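Local atomic coordinates of ribose 5-phosphate isomerase (Giardia lamblia, PDB entry 3S5P), a protein that probably interconverts ribose 5-phosphate and ribulose 5-phosphate in the pentose phosphate pathway, as a B-type isomerase of the LacAB/RpiB family. Residues A113-A116 and R117-N120; C71-T75 and S76-D80. One frame throughout, in Å; residues are numbered along the deposited sequence. Where two conformers were deposited one is given.

Interaction 1 (A113-A116 and R117-N120); sequences AEMA and RKHN
Met-115 lays its sulfur over one face of the His-119 imidazole, a sulfur-aromatic contact that joins the buried side of the helix to its solvent side. Met-115 SD lies 3.9 Å from the centroid of the His-119 ring. It sits 25° off the ring normal, displaced toward His-119 CE1. Met-115 CG lies beside its own backbone N (chi1 -62°), as does His-119 CG, which sends the two side chains the same way. The tight part is the backbone and the buried residues: Lys-118 N meets Glu-114 O at 3.0 Å and His-119 N meets Met-115 O at 2.9 Å, while Asn-120 N adds a weak bond to that same Met-115 carbonyl. The i to i+4 bonds belong to the C-terminal part of helix 110-118, the crossover helix of the beta-alpha-beta unit between strands 104-106 and 124-128. Ala-113 is buried against Ile-140 and Phe-144 of helix 134-146; Met-115 and Ala-116 pack on Thr-88 and Ile-90 of the second subunit. The solvent side is looser. Besides the exposed His-119 ring, an extended Glu-114 runs beside Lys-118, whose last torsion (chi4 76°) bends NZ to 3.4 Å from Glu-114 OE1, a salt bridge whose hydrogen bond is weak.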
loop_
_atom_site.group_PDB
_atom_site.type_symbol
_atom_site.label_atom_id
_atom_site.label_comp_id
_atom_site.label_asym_id
_atom_site.label_seq_id
_atom_site.Cartn_x
_atom_site.Cartn_y
_atom_site.Cartn_z
ATOM N N ALA A 113 4.585 0.258 9.256
ATOM C CA ALA A 113 3.722 1.145 10.064
ATOM C C ALA A 113 4.438 2.406 10.536
ATOM O O ALA A 113 3.890 3.515 10.452
ATOM C CB ALA A 113 3.121 0.394 11.261
ATOM N N GLU A 114 5.655 2.218 11.032
ATOM C CA GLU A 114 6.520 3.305 11.439
ATOM C C GLU A 114 6.811 4.246 10.258
ATOM O O GLU A 114 6.700 5.446 10.396
ATOM C CB GLU A 114 7.827 2.728 11.974
ATOM C CG GLU A 114 8.663 3.677 12.781
ATOM C CD GLU A 114 10.065 3.103 13.045
ATOM O OE1 GLU A 114 11.039 3.863 12.986
ATOM O OE2 GLU A 114 10.201 1.875 13.302
ATOM N N MET A 115 7.162 3.707 9.099
ATOM C CA MET A 115 7.452 4.593 7.963
ATOM C C MET A 115 6.179 5.259 7.426
ATOM O O MET A 115 6.200 6.434 7.081
ATOM C CB MET A 115 8.233 3.854 6.868
ATOM C CG MET A 115 9.604 3.345 7.333
ATOM S SD MET A 115 10.700 4.625 8.046
ATOM C CE MET A 115 10.472 4.363 9.781
ATOM N N ALA A 116 5.059 4.533 7.414
ATOM C CA ALA A 116 3.765 5.118 6.981
ATOM C C ALA A 116 3.405 6.398 7.721
ATOM O O ALA A 116 2.821 7.298 7.155
ATOM C CB ALA A 116 2.598 4.101 7.116
ATOM N N ARG A 117 3.720 6.454 8.998
ATOM C CA ARG A 117 3.461 7.648 9.783
ATOM C C ARG A 117 4.601 8.654 9.622
ATOM O O ARG A 117 4.365 9.787 9.190
ATOM C CB ARG A 117 3.204 7.293 11.253
ATOM C CG ARG A 117 1.874 6.494 11.493
ATOM C CD ARG A 117 0.599 7.365 11.336
ATOM N NE ARG A 117 0.655 8.614 12.101
ATOM C CZ ARG A 117 0.427 9.835 11.601
ATOM N NH1 ARG A 117 0.091 10.013 10.320
ATOM N NH2 ARG A 117 0.507 10.892 12.404
ATOM N N LYS A 118 5.835 8.231 9.925
ATOM C CA LYS A 118 6.983 9.123 9.911
ATOM C C LYS A 118 7.145 9.891 8.602
ATOM O O LYS A 118 7.273 11.091 8.620
ATOM C CB LYS A 118 8.287 8.374 10.193
ATOM C CG LYS A 118 8.712 8.341 11.653
ATOM C CD LYS A 118 10.177 7.921 11.764
ATOM C CE LYS A 118 10.684 8.038 13.199
ATOM N NZ LYS A 118 10.175 6.922 14.055
ATOM N N HIS A 119 7.131 9.174 7.483
ATOM C CA HIS A 119 7.471 9.709 6.166
ATOM C C HIS A 119 6.223 10.041 5.356
ATOM O O HIS A 119 6.243 10.975 4.579
ATOM C CB HIS A 119 8.247 8.652 5.408
ATOM C CG HIS A 119 9.605 8.380 5.970
ATOM N ND1 HIS A 119 10.486 7.497 5.383
ATOM C CD2 HIS A 119 10.242 8.885 7.054
ATOM C CE1 HIS A 119 11.599 7.459 6.093
ATOM N NE2 HIS A 119 11.477 8.291 7.113
ATOM N N ASN A 120 5.144 9.262 5.529
ATOM C CA ASN A 120 3.991 9.365 4.609
ATOM C C ASN A 120 2.750 10.011 5.200
ATOM O O ASN A 120 1.784 10.262 4.471
ATOM C CB ASN A 120 3.651 8.007 3.987
ATOM C CG ASN A 120 4.895 7.280 3.439
ATOM O OD1 ASN A 120 5.197 6.168 3.859
ATOM N ND2 ASN A 120 5.623 7.919 2.518
#

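Interaction 2 (C71-T75 and S76-D80); sequences CEAVT and SGRAD
Ser-76, at the end of helix 65-75, folds its hydroxyl back onto the preceding turn, and OG donates to Glu-72 O at 2.8 Å. Its chi1 of 72° sets OG between the backbone N and carbonyl carbon, on the side of that acceptor. The hydroxyl lies in the carbonyl plane, whereas Ser-76 N, bonded to the same oxygen, stands 40° out of it. Among backbone bonds, Gly-77 N to Val-74 O (3.1 Å) and a weak one from Arg-78 N to Ala-73 O, with the positive phi of Gly-77 (91°), define a Schellman motif; Ala-79 N adds a bond to Ala-73 O at 2.8 Å. One water donates to both Val-74 O and Ala-79 O. Apolar contact joins Ala-73 CB to Ala-79 CB at 4.0 Å, and both methyls rest on Ala-25 of strand 23-28. Arg-78 approaches obliquely, its NH2 3.7 Å from Ala-73 CA, with Ser-76 OG over one guanidinium face but offset toward its rim, without a hydrogen bond to NE. Glu-72 O thus keeps its helical bond and gains the hydroxyl, while the carbonyls of Ala-73 and Val-74 are satisfied by loop donors as the chain turns toward strand 81-86.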
loop_
_atom_site.group_PDB
_atom_site.type_symbol
_atom_site.label_atom_id
_atom_site.label_comp_id
_atom_site.label_asym_id
_atom_site.label_seq_id
_atom_site.Cartn_x
_atom_site.Cartn_y
_atom_site.Cartn_z
ATOM N N CYS A 71 -13.174 6.136 6.320
ATOM C CA CYS A 71 -12.383 7.283 5.903
ATOM C C CYS A 71 -13.104 8.564 6.230
ATOM O O CYS A 71 -12.464 9.573 6.532
ATOM C CB CYS A 71 -12.027 7.208 4.420
ATOM S SG CYS A 71 -10.867 5.869 4.117
ATOM N N GLU A 72 -14.436 8.512 6.216
ATOM C CA GLU A 72 -15.223 9.723 6.401
ATOM C C GLU A 72 -15.175 10.206 7.849
ATOM O O GLU A 72 -15.407 11.397 8.136
ATOM C CB GLU A 72 -16.668 9.514 5.923
ATOM C CG GLU A 72 -16.833 9.547 4.394
ATOM C CD GLU A 72 -18.249 9.148 3.915
ATOM O OE1 GLU A 72 -19.109 8.757 4.749
ATOM O OE2 GLU A 72 -18.497 9.216 2.685
ATOM N N ALA A 73 -14.889 9.283 8.770
ATOM C CA ALA A 73 -14.693 9.660 10.184
ATOM C C ALA A 73 -13.423 10.548 10.296
ATOM O O ALA A 73 -13.351 11.460 11.116
ATOM C CB ALA A 73 -14.565 8.414 11.053
ATOM N N VAL A 74 -12.444 10.269 9.453
ATOM C CA VAL A 74 -11.196 11.023 9.443
ATOM C C VAL A 74 -11.396 12.355 8.726
ATOM O O VAL A 74 -11.032 13.401 9.255
ATOM C CB VAL A 74 -10.061 10.208 8.781
ATOM C CG1 VAL A 74 -8.776 11.047 8.640
ATOM C CG2 VAL A 74 -9.807 8.947 9.591
ATOM N N THR A 75 -12.007 12.325 7.545
ATOM C CA THR A 75 -12.098 13.541 6.736
ATOM C C THR A 75 -13.063 14.569 7.330
ATOM O O THR A 75 -12.994 15.751 7.006
ATOM C CB THR A 75 -12.434 13.259 5.230
ATOM O OG1 THR A 75 -13.815 12.934 5.082
ATOM C CG2 THR A 75 -11.640 12.115 4.704
ATOM N N SER A 76 -13.951 14.113 8.204
ATOM C CA SER A 76 -14.894 15.000 8.874
ATOM C C SER A 76 -14.354 15.527 10.217
ATOM O O SER A 76 -14.971 16.359 10.864
ATOM C CB SER A 76 -16.234 14.291 9.072
ATOM O OG SER A 76 -16.097 13.307 10.064
ATOM N N GLY A 77 -13.206 15.027 10.650
ATOM C CA GLY A 77 -12.632 15.539 11.902
ATOM C C GLY A 77 -13.046 14.779 13.151
ATOM O O GLY A 77 -12.662 15.155 14.248
ATOM N N ARG A 78 -13.789 13.684 12.971
ATOM C CA ARG A 78 -14.327 12.887 14.087
ATOM C C ARG A 78 -13.293 11.885 14.615
ATOM O O ARG A 78 -13.254 11.586 15.808
ATOM C CB ARG A 78 -15.665 12.212 13.700
ATOM C CG ARG A 78 -16.821 13.226 13.419
ATOM C CD ARG A 78 -18.272 12.596 13.238
ATOM N NE ARG A 78 -18.597 12.374 11.821
ATOM C CZ ARG A 78 -18.451 11.204 11.163
ATOM N NH1 ARG A 78 -18.734 11.139 9.863
ATOM N NH2 ARG A 78 -18.038 10.092 11.790
ATOM N N ALA A 79 -12.423 11.392 13.738
ATOM C CA ALA A 79 -11.356 10.508 14.192
ATOM C C ALA A 79 -9.982 11.014 13.747
ATOM O O ALA A 79 -9.855 11.731 12.748
ATOM C CB ALA A 79 -11.611 9.069 13.713
ATOM N N ASP A 80 -8.951 10.654 14.496
ATOM C CA ASP A 80 -7.579 11.055 14.121
ATOM C C ASP A 80 -7.100 10.187 12.975
ATOM O O ASP A 80 -6.431 10.666 12.076
ATOM C CB ASP A 80 -6.621 10.960 15.309
ATOM C CG ASP A 80 -6.937 11.990 16.388
ATOM O OD1 ASP A 80 -6.758 13.207 16.128
ATOM O OD2 ASP A 80 -7.362 11.596 17.496
HETATM O O HOH W 1 -8.917 14.113 11.663
#

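Interactions 1 and 2 both form at the C-terminal ends of helices flanking one parallel sheet, in a parallel alpha/beta fold of the RpiB family with strand order 2-1-3-5-4. Interaction 2 comes first in sequence, where helix 65-75 hands over to the central strand 81-86; interaction 1 follows at the end of helix 110-118, ahead of strand 124-128, the neighbour of 81-86 in the sheet. Their centres are 19 Å apart and their nearest atoms about 7 Å, without touching. Interaction 2 is a helix end within one subunit, whereas interaction 1 also meets Thr-88, Ile-90 and Gly-91 of the second subunit, so of the two only it couples a helix end to the dimer.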